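Local structure of malonyl-CoA decarboxylase (Rhodopseudomonas palustris, 4KSA) at residues A[64-69]-A[76-81]; A[41-46]-A[60-65]; A[341-344]-A[348-351]; A[317-322]-A[333-338]. The protein probably catalyses the decarboxylation of malonyl-CoA, releasing carbon dioxide and leaving acetyl-CoA. All blocks are in the same frame, centred on the assembly; numbering follows the deposited sequence.

Contact 1: A[64-69]-A[76-81]; sequences AGYEAA and AFLDAL
The ring of Y66 meets the side chains of F77 and L78, and these three buried residues carry the whole contact between 64-69 and 76-81. The aromatic part of it is a meeting of rims. CD2 of Y66 lies 3.7 Å from CD1 of F77, and because the two ring planes are inclined at 62° with centroids 6.0 Å apart, neither ring covers the face of the other. Both residues have CG anti to the backbone N (chi1 175° in Y66 and 172° in F77), which sends each ring out from its own helix into the interface between them. CG of L81, one helical turn further on, lies over one face of F77, offset toward the rim.

The aliphatic part involves L78, whose CD2 methyl approaches OH of Y66 at 4.0 Å and CE2 of Y66 at 4.1 Å. No hydrogen bond crosses between the segments, so fit and burial of apolar surface hold them together. Tyrosine suits this position because its ring is long enough to span helices whose nearest CA atoms, those of Y66 and F77, are 8.3 Å apart. With an alanine here the ring would be gone, which would probably open a gap beside CD1 of F77 and the CD2 methyl of L78.

Y66 also makes a cation-pi contact with K74, while A142 of helix 132-146 touches both Y66 and L78. Helices 52-68 and 71-83, joined by a very short connection, form a helical hairpin within the all-helical N-terminal part of the enzyme.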
loop_
_atom_site.group_PDB
_atom_site.type_symbol
_atom_site.label_atom_id
_atom_site.label_comp_id
_atom_site.label_asym_id
_atom_site.label_seq_id
_atom_site.Cartn_x
_atom_site.Cartn_y
_atom_site.Cartn_z
ATOM N N ALA A 64 -30.413 -13.122 5.142
ATOM C CA ALA A 64 -31.043 -12.950 3.836
ATOM C C ALA A 64 -32.563 -13.034 3.992
ATOM O O ALA A 64 -33.314 -12.264 3.382
ATOM C CB ALA A 64 -30.554 -14.017 2.874
ATOM N N GLY A 65 -33.003 -13.978 4.821
ATOM C CA GLY A 65 -34.415 -14.159 5.063
ATOM C C GLY A 65 -35.012 -12.925 5.690
ATOM O O GLY A 65 -36.066 -12.453 5.262
ATOM N N TYR A 66 -34.338 -12.403 6.707
ATOM C CA TYR A 66 -34.797 -11.206 7.390
ATOM C C TYR A 66 -34.946 -10.055 6.408
ATOM O O TYR A 66 -35.968 -9.374 6.380
ATOM C CB TYR A 66 -33.821 -10.820 8.514
ATOM C CG TYR A 66 -34.162 -9.507 9.196
ATOM C CD1 TYR A 66 -33.589 -8.314 8.773
ATOM C CD2 TYR A 66 -35.090 -9.454 10.234
ATOM C CE1 TYR A 66 -33.920 -7.111 9.354
ATOM C CE2 TYR A 66 -35.435 -8.245 10.826
ATOM C CZ TYR A 66 -34.843 -7.073 10.379
ATOM O OH TYR A 66 -35.168 -5.855 10.950
ATOM N N GLU A 67 -33.920 -9.852 5.597
ATOM C CA GLU A 67 -33.899 -8.778 4.613
ATOM C C GLU A 67 -35.128 -8.821 3.699
ATOM O O GLU A 67 -35.799 -7.805 3.473
ATOM C CB GLU A 67 -32.627 -8.900 3.773
ATOM C CG GLU A 67 -32.076 -7.591 3.260
ATOM C CD GLU A 67 -33.056 -6.842 2.381
ATOM O OE1 GLU A 67 -33.351 -7.320 1.258
ATOM O OE2 GLU A 67 -33.535 -5.771 2.814
ATOM N N ALA A 68 -35.425 -10.011 3.193
ATOM C CA ALA A 68 -36.540 -10.206 2.286
ATOM C C ALA A 68 -37.903 -10.314 2.966
ATOM O O ALA A 68 -38.938 -10.207 2.307
ATOM C CB ALA A 68 -36.285 -11.444 1.451
ATOM N N ALA A 69 -37.914 -10.523 4.274
ATOM C CA ALA A 69 -39.178 -10.665 4.987
ATOM C C ALA A 69 -40.095 -9.440 4.930
ATOM O O ALA A 69 -39.661 -8.324 4.662
ATOM C CB ALA A 69 -38.913 -11.055 6.441
ATOM N N ALA A 76 -42.060 -9.133 13.794
ATOM C CA ALA A 76 -42.367 -10.248 14.682
ATOM C C ALA A 76 -41.067 -10.832 15.195
ATOM O O ALA A 76 -40.942 -11.124 16.385
ATOM C CB ALA A 76 -43.178 -11.308 13.954
ATOM N N PHE A 77 -40.097 -10.977 14.293
ATOM C CA PHE A 77 -38.791 -11.531 14.642
ATOM C C PHE A 77 -38.061 -10.684 15.689
ATOM O O PHE A 77 -37.485 -11.211 16.653
ATOM C CB PHE A 77 -37.925 -11.685 13.387
ATOM C CG PHE A 77 -36.511 -12.071 13.685
ATOM C CD1 PHE A 77 -35.477 -11.157 13.518
ATOM C CD2 PHE A 77 -36.218 -13.325 14.194
ATOM C CE1 PHE A 77 -34.167 -11.489 13.860
ATOM C CE2 PHE A 77 -34.909 -13.671 14.543
ATOM C CZ PHE A 77 -33.880 -12.749 14.374
ATOM N N LEU A 78 -38.083 -9.370 15.500
ATOM C CA LEU A 78 -37.441 -8.485 16.448
ATOM C C LEU A 78 -38.109 -8.694 17.794
ATOM O O LEU A 78 -37.428 -8.792 18.807
ATOM C CB LEU A 78 -37.573 -7.027 16.003
ATOM C CG LEU A 78 -36.880 -6.627 14.700
ATOM C CD1 LEU A 78 -36.991 -5.116 14.493
ATOM C CD2 LEU A 78 -35.417 -7.039 14.763
ATOM N N ASP A 79 -39.442 -8.778 17.812
ATOM C CA ASP A 79 -40.163 -8.993 19.067
ATOM C C ASP A 79 -39.772 -10.339 19.653
ATOM O O ASP A 79 -39.639 -10.481 20.858
ATOM C CB ASP A 79 -41.678 -8.921 18.855
ATOM C CG ASP A 79 -42.207 -7.482 18.885
ATOM O OD1 ASP A 79 -41.783 -6.713 19.771
ATOM O OD2 ASP A 79 -43.056 -7.116 18.040
ATOM N N ALA A 80 -39.575 -11.323 18.783
ATOM C CA ALA A 80 -39.167 -12.659 19.200
ATOM C C ALA A 80 -37.818 -12.566 19.926
ATOM O O ALA A 80 -37.563 -13.331 20.862
ATOM C CB ALA A 80 -39.046 -13.588 17.979
ATOM N N LEU A 81 -36.955 -11.641 19.501
ATOM C CA LEU A 81 -35.667 -11.505 20.156
ATOM C C LEU A 81 -35.891 -11.062 21.589
ATOM O O LEU A 81 -35.107 -11.397 22.474
ATOM C CB LEU A 81 -34.762 -10.487 19.443
ATOM C CG LEU A 81 -34.315 -10.788 18.002
ATOM C CD1 LEU A 81 -33.641 -9.564 17.417
ATOM C CD2 LEU A 81 -33.389 -11.986 17.960
#

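Contact 2: A[41-46]-A[60-65]; sequences ALSETL and ASLLAG
L42 and L62 lie alongside one another, each reaching toward the other's helix, where helix 36-48 packs against helix 52-68. The tight part is centred on this pair. The CD2 methyl of L42 lies 3.5 Å from CA of L62 and 3.8 Å from CB of L62, resting on the backbone of the opposing helix as well as on its side chain. L62 reaches back the other way: with CG anti to the backbone N (chi1 -172°), it carries its CD1 methyl to S43, where CD1 lies 3.6 Å from CA of S43. A small serine suits this place, since it lets the leucine methyl come close to the helix backbone.

The outer side is looser. S61, partly exposed, meets L42 with its CB 4.3 Å from CD2 of L42, and L42 is itself partly exposed. On the inner side, L122 of helix 118-126 touches S43, and L126 of the same helix touches L62.

Over the segments 41-46 and 60-65 the helix axes are nearly antiparallel, at 162°, and come within 10.0 Å. No hydrogen bond links the two segments. The hydroxyl of S43, whose OG is anti to the carbonyl carbon, is bonded to the backbone O of L39 in its own helix, so burying it beside a leucine need not leave it without a polar partner. The chemistry is therefore that of an apolar helix-helix interface: leucine branches supply the cohesion, and the buried hydroxyl among them, that of S43, is satisfied within its own helix.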
loop_
_atom_site.group_PDB
_atom_site.type_symbol
_atom_site.label_atom_id
_atom_site.label_comp_id
_atom_site.label_asym_id
_atom_site.label_seq_id
_atom_site.Cartn_x
_atom_site.Cartn_y
_atom_site.Cartn_z
ATOM N N ALA A 41 -37.385 -19.963 14.013
ATOM C CA ALA A 41 -36.972 -21.359 14.037
ATOM C C ALA A 41 -35.499 -21.447 13.666
ATOM O O ALA A 41 -34.716 -22.135 14.319
ATOM C CB ALA A 41 -37.791 -22.159 13.050
ATOM N N LEU A 42 -35.137 -20.734 12.602
ATOM C CA LEU A 42 -33.766 -20.691 12.097
ATOM C C LEU A 42 -32.794 -20.225 13.181
ATOM O O LEU A 42 -31.751 -20.828 13.392
ATOM C CB LEU A 42 -33.708 -19.751 10.905
ATOM C CG LEU A 42 -32.513 -19.900 9.984
ATOM C CD1 LEU A 42 -32.276 -21.367 9.660
ATOM C CD2 LEU A 42 -32.787 -19.099 8.716
ATOM N N SER A 43 -33.147 -19.144 13.862
ATOM C CA SER A 43 -32.311 -18.628 14.934
ATOM C C SER A 43 -31.998 -19.767 15.914
ATOM O O SER A 43 -30.904 -19.840 16.473
ATOM C CB SER A 43 -33.036 -17.491 15.674
ATOM O OG SER A 43 -33.448 -16.481 14.771
ATOM N N GLU A 44 -32.972 -20.650 16.113
ATOM C CA GLU A 44 -32.828 -21.781 17.021
ATOM C C GLU A 44 -31.832 -22.824 16.507
ATOM O O GLU A 44 -31.069 -23.396 17.291
ATOM C CB GLU A 44 -34.194 -22.430 17.256
ATOM C CG GLU A 44 -35.102 -21.636 18.161
ATOM C CD GLU A 44 -34.527 -21.492 19.551
ATOM O OE1 GLU A 44 -35.098 -20.723 20.356
ATOM O OE2 GLU A 44 -33.500 -22.153 19.837
ATOM N N THR A 45 -31.854 -23.076 15.200
ATOM C CA THR A 45 -30.930 -24.021 14.600
ATOM C C THR A 45 -29.534 -23.408 14.766
ATOM O O THR A 45 -28.647 -24.016 15.362
ATOM C CB THR A 45 -31.206 -24.231 13.082
ATOM O OG1 THR A 45 -32.558 -24.656 12.881
ATOM C CG2 THR A 45 -30.254 -25.279 12.500
ATOM N N LEU A 46 -29.358 -22.196 14.247
ATOM C CA LEU A 46 -28.090 -21.480 14.331
ATOM C C LEU A 46 -27.519 -21.486 15.744
ATOM O O LEU A 46 -26.352 -21.807 15.955
ATOM C CB LEU A 46 -28.273 -20.034 13.874
ATOM C CG LEU A 46 -27.019 -19.162 13.898
ATOM C CD1 LEU A 46 -25.970 -19.731 12.935
ATOM C CD2 LEU A 46 -27.384 -17.737 13.514
ATOM N N ALA A 60 -25.906 -16.724 7.374
ATOM C CA ALA A 60 -26.024 -16.055 6.097
ATOM C C ALA A 60 -27.470 -16.193 5.619
ATOM O O ALA A 60 -28.048 -15.258 5.066
ATOM C CB ALA A 60 -25.070 -16.676 5.104
ATOM N N SER A 61 -28.051 -17.363 5.874
ATOM C CA SER A 61 -29.413 -17.667 5.470
ATOM C C SER A 61 -30.419 -16.804 6.233
ATOM O O SER A 61 -31.298 -16.188 5.625
ATOM C CB SER A 61 -29.693 -19.164 5.705
ATOM O OG SER A 61 -30.667 -19.682 4.800
ATOM N N LEU A 62 -30.282 -16.754 7.559
ATOM C CA LEU A 62 -31.181 -15.972 8.413
ATOM C C LEU A 62 -31.194 -14.487 8.039
ATOM O O LEU A 62 -32.257 -13.865 7.972
ATOM C CB LEU A 62 -30.782 -16.142 9.890
ATOM C CG LEU A 62 -31.717 -15.547 10.954
ATOM C CD1 LEU A 62 -31.517 -16.249 12.284
ATOM C CD2 LEU A 62 -31.452 -14.068 11.099
ATOM N N LEU A 63 -30.014 -13.924 7.796
ATOM C CA LEU A 63 -29.906 -12.519 7.429
ATOM C C LEU A 63 -30.603 -12.236 6.116
ATOM O O LEU A 63 -31.303 -11.221 5.984
ATOM C CB LEU A 63 -28.441 -12.099 7.336
ATOM C CG LEU A 63 -27.746 -11.984 8.694
ATOM C CD1 LEU A 63 -26.261 -11.798 8.523
ATOM C CD2 LEU A 63 -28.330 -10.821 9.442
ATOM N N ALA A 64 -30.413 -13.122 5.142
ATOM C CA ALA A 64 -31.043 -12.950 3.836
ATOM C C ALA A 64 -32.563 -13.034 3.992
ATOM O O ALA A 64 -33.314 -12.264 3.382
ATOM C CB ALA A 64 -30.554 -14.017 2.874
ATOM N N GLY A 65 -33.003 -13.978 4.821
ATOM C CA GLY A 65 -34.415 -14.159 5.063
ATOM C C GLY A 65 -35.012 -12.925 5.690
ATOM O O GLY A 65 -36.066 -12.453 5.262
#

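Contact 3: A[341-344]-A[348-351]; sequences PNWF and DTAD
W343 packs against T349 and A350 where a loop with a short 3-10 segment turns into helix 347-367, so the contact is a helix N-terminus packed on the residues leading into it. With only three residues between the segments, the chain turns sharply enough to bring the CA atoms of W343 and T349 within 6.1 Å.

Followed outward, the W343 side chain first meets T349: its CB lies 3.8 Å from the CG2 methyl of T349. CG then sits between the backbone N and the carbonyl carbon (chi1 62°), and from there the indole extends along the start of the helix. One of its faces is covered by CB of the next residue, F344, 3.9 Å above the plane and offset toward the rim. At the far end of the six-membered ring, CZ3 points to A350, with CA of A350 lying at the indole edge, near its plane, and the methyl CB 4.4 Å from CZ3. Alanine suits this spot because its short side chain lets the broad ring approach the helix backbone. L338, L396 and M404 of the same chain also touch the indole, which is buried.

T349 suits the first turn because its two branches do different work. Its CG2 methyl packs on CB of W343, while OG1 is hydrogen-bonded to OD2 of D346, just ahead of the segment. No hydrogen bond joins 341-344 to 348-351, and even the carbonyl oxygen of W343 meets carbon here: CB of T349 lies 3.7 Å from that O.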
loop_
_atom_site.group_PDB
_atom_site.type_symbol
_atom_site.label_atom_id
_atom_site.label_comp_id
_atom_site.label_asym_id
_atom_site.label_seq_id
_atom_site.Cartn_x
_atom_site.Cartn_y
_atom_site.Cartn_z
ATOM N N PRO A 341 -44.563 35.904 12.506
ATOM C CA PRO A 341 -44.097 35.527 11.168
ATOM C C PRO A 341 -42.602 35.653 10.914
ATOM O O PRO A 341 -41.890 34.652 10.863
ATOM C CB PRO A 341 -44.906 36.440 10.257
ATOM C CG PRO A 341 -46.209 36.509 10.962
ATOM C CD PRO A 341 -45.791 36.717 12.408
ATOM N N ASN A 342 -42.126 36.881 10.747
ATOM C CA ASN A 342 -40.715 37.085 10.466
ATOM C C ASN A 342 -40.106 38.172 11.325
ATOM O O ASN A 342 -39.464 39.080 10.801
ATOM C CB ASN A 342 -40.523 37.461 8.996
ATOM C CG ASN A 342 -41.353 36.612 8.059
ATOM O OD1 ASN A 342 -42.588 36.629 8.109
ATOM N ND2 ASN A 342 -40.681 35.861 7.192
ATOM N N TRP A 343 -40.287 38.088 12.638
ATOM C CA TRP A 343 -39.730 39.106 13.521
ATOM C C TRP A 343 -38.299 39.480 13.134
ATOM O O TRP A 343 -37.900 40.638 13.261
ATOM C CB TRP A 343 -39.763 38.640 14.979
ATOM C CG TRP A 343 -38.956 37.415 15.255
ATOM C CD1 TRP A 343 -39.407 36.127 15.310
ATOM C CD2 TRP A 343 -37.551 37.362 15.517
ATOM N NE1 TRP A 343 -38.368 35.276 15.595
ATOM C CE2 TRP A 343 -37.218 36.007 15.726
ATOM C CE3 TRP A 343 -36.540 38.329 15.595
ATOM C CZ2 TRP A 343 -35.915 35.594 16.009
ATOM C CZ3 TRP A 343 -35.246 37.920 15.876
ATOM C CH2 TRP A 343 -34.945 36.561 16.080
ATOM N N PHE A 344 -37.533 38.505 12.655
ATOM C CA PHE A 344 -36.151 38.755 12.255
ATOM C C PHE A 344 -36.044 39.770 11.112
ATOM O O PHE A 344 -34.979 40.343 10.876
ATOM C CB PHE A 344 -35.438 37.438 11.874
ATOM C CG PHE A 344 -36.130 36.639 10.793
ATOM C CD1 PHE A 344 -37.162 35.757 11.107
ATOM C CD2 PHE A 344 -35.744 36.766 9.459
ATOM C CE1 PHE A 344 -37.798 35.011 10.108
ATOM C CE2 PHE A 344 -36.373 36.025 8.453
ATOM C CZ PHE A 344 -37.402 35.146 8.779
ATOM N N ASP A 348 -35.378 46.403 14.354
ATOM C CA ASP A 348 -35.778 46.854 15.674
ATOM C C ASP A 348 -36.196 45.720 16.590
ATOM O O ASP A 348 -35.763 45.661 17.738
ATOM C CB ASP A 348 -36.907 47.876 15.554
ATOM C CG ASP A 348 -36.438 49.192 14.948
ATOM O OD1 ASP A 348 -35.602 49.877 15.586
ATOM O OD2 ASP A 348 -36.901 49.535 13.833
ATOM N N THR A 349 -37.040 44.823 16.089
ATOM C CA THR A 349 -37.506 43.686 16.888
ATOM C C THR A 349 -36.333 42.777 17.240
ATOM O O THR A 349 -36.276 42.198 18.325
ATOM C CB THR A 349 -38.553 42.840 16.128
ATOM O OG1 THR A 349 -39.648 43.671 15.724
ATOM C CG2 THR A 349 -39.072 41.719 17.015
ATOM N N ALA A 350 -35.398 42.665 16.303
ATOM C CA ALA A 350 -34.213 41.840 16.465
ATOM C C ALA A 350 -33.334 42.320 17.611
ATOM O O ALA A 350 -33.141 41.609 18.599
ATOM C CB ALA A 350 -33.413 41.832 15.165
ATOM N N ASP A 351 -32.800 43.528 17.470
ATOM C CA ASP A 351 -31.926 44.101 18.484
ATOM C C ASP A 351 -32.570 44.140 19.849
ATOM O O ASP A 351 -31.883 44.182 20.866
ATOM C CB ASP A 351 -31.505 45.510 18.084
ATOM C CG ASP A 351 -30.564 45.515 16.900
ATOM O OD1 ASP A 351 -30.979 45.072 15.803
ATOM O OD2 ASP A 351 -29.404 45.957 17.074
#

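Contact 4: A[317-322]-A[333-338]; sequences RERDNP and TALEAL
The guanidinium of R319 has the carbonyl oxygen of L335 over one face, with CZ of R319 4.1 Å from O of L335; CB of L338 and the backbone N of E336 approach the same group obliquely. This is a helix-loop-helix pairing in the C-terminal part of the enzyme, in which the last turn of helix 311-320 packs beside L335 and the helical-looking residues that follow it.

No hydrogen bond crosses between the two segments; across them the arginine acts largely through its aliphatic chain, while its charge is met outside them. CG is anti to the carbonyl carbon (chi1 -73°), and bends at chi2 and chi3 lead the chain across L335, with CD of R319 3.6 Å from the CD2 methyl of L335. Beyond this, NH2 of R319 passes 3.9 Å from CB of L335, while NH1 approaches L338 more loosely. Arginine suits the place because its methylene groups can cover a leucine while its charged end carries on past it. That charge is met by D339, whose OD2 forms a salt bridge with NH1.

A methionine in its place would have no cation and is likely to leave the carboxylate of D339 without its mate.

L335 is buried and turns toward R319, and it is also touched by L327 and by I356 of helix 347-367. E336 is exposed, its carboxylate not in contact with the arginine: OE2 of E336 stays 6.2 Å from NH2 of R319.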
loop_
_atom_site.group_PDB
_atom_site.type_symbol
_atom_site.label_atom_id
_atom_site.label_comp_id
_atom_site.label_asym_id
_atom_site.label_seq_id
_atom_site.Cartn_x
_atom_site.Cartn_y
_atom_site.Cartn_z
ATOM N N ARG A 317 -40.391 25.205 27.014
ATOM C CA ARG A 317 -40.590 24.646 28.339
ATOM C C ARG A 317 -40.375 25.696 29.430
ATOM O O ARG A 317 -41.049 25.688 30.454
ATOM C CB ARG A 317 -39.609 23.487 28.532
ATOM C CG ARG A 317 -39.746 22.710 29.830
ATOM C CD ARG A 317 -38.611 21.697 29.923
ATOM N NE ARG A 317 -38.331 21.100 28.614
ATOM C CZ ARG A 317 -37.107 20.844 28.152
ATOM N NH1 ARG A 317 -36.040 21.126 28.898
ATOM N NH2 ARG A 317 -36.946 20.338 26.931
ATOM N N GLU A 318 -39.433 26.600 29.205
ATOM C CA GLU A 318 -39.120 27.626 30.189
ATOM C C GLU A 318 -40.220 28.677 30.261
ATOM O O GLU A 318 -40.487 29.250 31.319
ATOM C CB GLU A 318 -37.787 28.287 29.839
ATOM C CG GLU A 318 -37.090 28.948 31.010
ATOM C CD GLU A 318 -36.890 27.996 32.168
ATOM O OE1 GLU A 318 -36.511 26.834 31.912
ATOM O OE2 GLU A 318 -37.102 28.407 33.331
ATOM N N ARG A 319 -40.850 28.933 29.125
ATOM C CA ARG A 319 -41.919 29.906 29.066
ATOM C C ARG A 319 -43.168 29.311 29.689
ATOM O O ARG A 319 -43.732 29.885 30.632
ATOM C CB ARG A 319 -42.184 30.316 27.616
ATOM C CG ARG A 319 -41.093 31.209 27.032
ATOM C CD ARG A 319 -41.688 32.323 26.181
ATOM N NE ARG A 319 -41.798 31.971 24.771
ATOM C CZ ARG A 319 -42.529 32.650 23.891
ATOM N NH1 ARG A 319 -42.566 32.270 22.624
ATOM N NH2 ARG A 319 -43.243 33.697 24.283
ATOM N N ASP A 320 -43.582 28.150 29.177
ATOM C CA ASP A 320 -44.769 27.451 29.676
ATOM C C ASP A 320 -44.692 27.190 31.174
ATOM O O ASP A 320 -45.692 26.858 31.816
ATOM C CB ASP A 320 -44.968 26.140 28.929
ATOM C CG ASP A 320 -45.402 26.358 27.498
ATOM O OD1 ASP A 320 -45.670 25.364 26.799
ATOM O OD2 ASP A 320 -45.477 27.527 27.061
ATOM N N ASN A 321 -43.495 27.336 31.726
ATOM C CA ASN A 321 -43.300 27.155 33.151
ATOM C C ASN A 321 -43.667 28.488 33.773
ATOM O O ASN A 321 -42.935 29.465 33.644
ATOM C CB ASN A 321 -41.844 26.835 33.456
ATOM C CG ASN A 321 -41.591 26.696 34.927
ATOM O OD1 ASN A 321 -42.381 27.163 35.741
ATOM N ND2 ASN A 321 -40.481 26.065 35.286
ATOM N N PRO A 322 -44.814 28.552 34.454
ATOM C CA PRO A 322 -45.272 29.789 35.093
ATOM C C PRO A 322 -44.322 30.281 36.188
ATOM O O PRO A 322 -44.356 31.449 36.585
ATOM C CB PRO A 322 -46.635 29.393 35.647
ATOM C CG PRO A 322 -46.418 27.947 36.026
ATOM C CD PRO A 322 -45.684 27.417 34.818
ATOM N N THR A 333 -42.609 39.430 28.375
ATOM C CA THR A 333 -43.223 40.388 27.466
ATOM C C THR A 333 -42.485 40.485 26.132
ATOM O O THR A 333 -43.108 40.419 25.074
ATOM C CB THR A 333 -43.276 41.785 28.095
ATOM O OG1 THR A 333 -43.757 41.689 29.441
ATOM C CG2 THR A 333 -44.206 42.685 27.298
ATOM N N ALA A 334 -41.162 40.639 26.189
ATOM C CA ALA A 334 -40.325 40.735 24.983
ATOM C C ALA A 334 -40.331 39.449 24.139
ATOM O O ALA A 334 -40.486 39.481 22.920
ATOM C CB ALA A 334 -38.891 41.086 25.379
ATOM N N LEU A 335 -40.152 38.318 24.805
ATOM C CA LEU A 335 -40.141 37.027 24.139
ATOM C C LEU A 335 -41.327 36.825 23.202
ATOM O O LEU A 335 -41.197 36.161 22.173
ATOM C CB LEU A 335 -40.120 35.917 25.192
ATOM C CG LEU A 335 -38.866 35.060 25.345
ATOM C CD1 LEU A 335 -37.590 35.835 25.035
ATOM C CD2 LEU A 335 -38.861 34.540 26.766
ATOM N N GLU A 336 -42.480 37.391 23.559
ATOM C CA GLU A 336 -43.689 37.254 22.742
ATOM C C GLU A 336 -43.415 37.617 21.289
ATOM O O GLU A 336 -44.185 37.269 20.391
ATOM C CB GLU A 336 -44.818 38.144 23.276
ATOM C CG GLU A 336 -45.309 37.791 24.673
ATOM C CD GLU A 336 -46.514 38.620 25.093
ATOM O OE1 GLU A 336 -46.386 39.861 25.189
ATOM O OE2 GLU A 336 -47.592 38.028 25.325
ATOM N N ALA A 337 -42.314 38.329 21.073
ATOM C CA ALA A 337 -41.909 38.742 19.738
ATOM C C ALA A 337 -41.553 37.514 18.901
ATOM O O ALA A 337 -41.861 37.447 17.710
ATOM C CB ALA A 337 -40.714 39.688 19.828
ATOM N N LEU A 338 -40.909 36.540 19.537
ATOM C CA LEU A 338 -40.510 35.317 18.856
ATOM C C LEU A 338 -41.699 34.603 18.229
ATOM O O LEU A 338 -41.535 33.809 17.306
ATOM C CB LEU A 338 -39.799 34.386 19.836
ATOM C CG LEU A 338 -38.462 34.928 20.343
ATOM C CD1 LEU A 338 -37.953 34.092 21.500
ATOM C CD2 LEU A 338 -37.471 34.946 19.192
#

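Along the chain the order is contact 2, contact 1, contact 4, contact 3, and they form two distant clusters. Contacts 1 and 2, with centres 9 Å apart, share A64 and G65 on helix 52-68; F77 joins them by packing against S43 and L62, so helices 36-48, 52-68 and 71-83 form one bundle. Contacts 3 and 4, 16 Å apart between centres, both belong to the malonyl-CoA decarboxylase C-terminal domain, and W343 on L338 and T349 on A337 make them continuous. Centres of contacts 2 and 3 are 59 Å apart, on opposite sides of the chain's centre. The pairs thus join helices in two separate regions of a two-domain protein, away from the magnesium-binding H162.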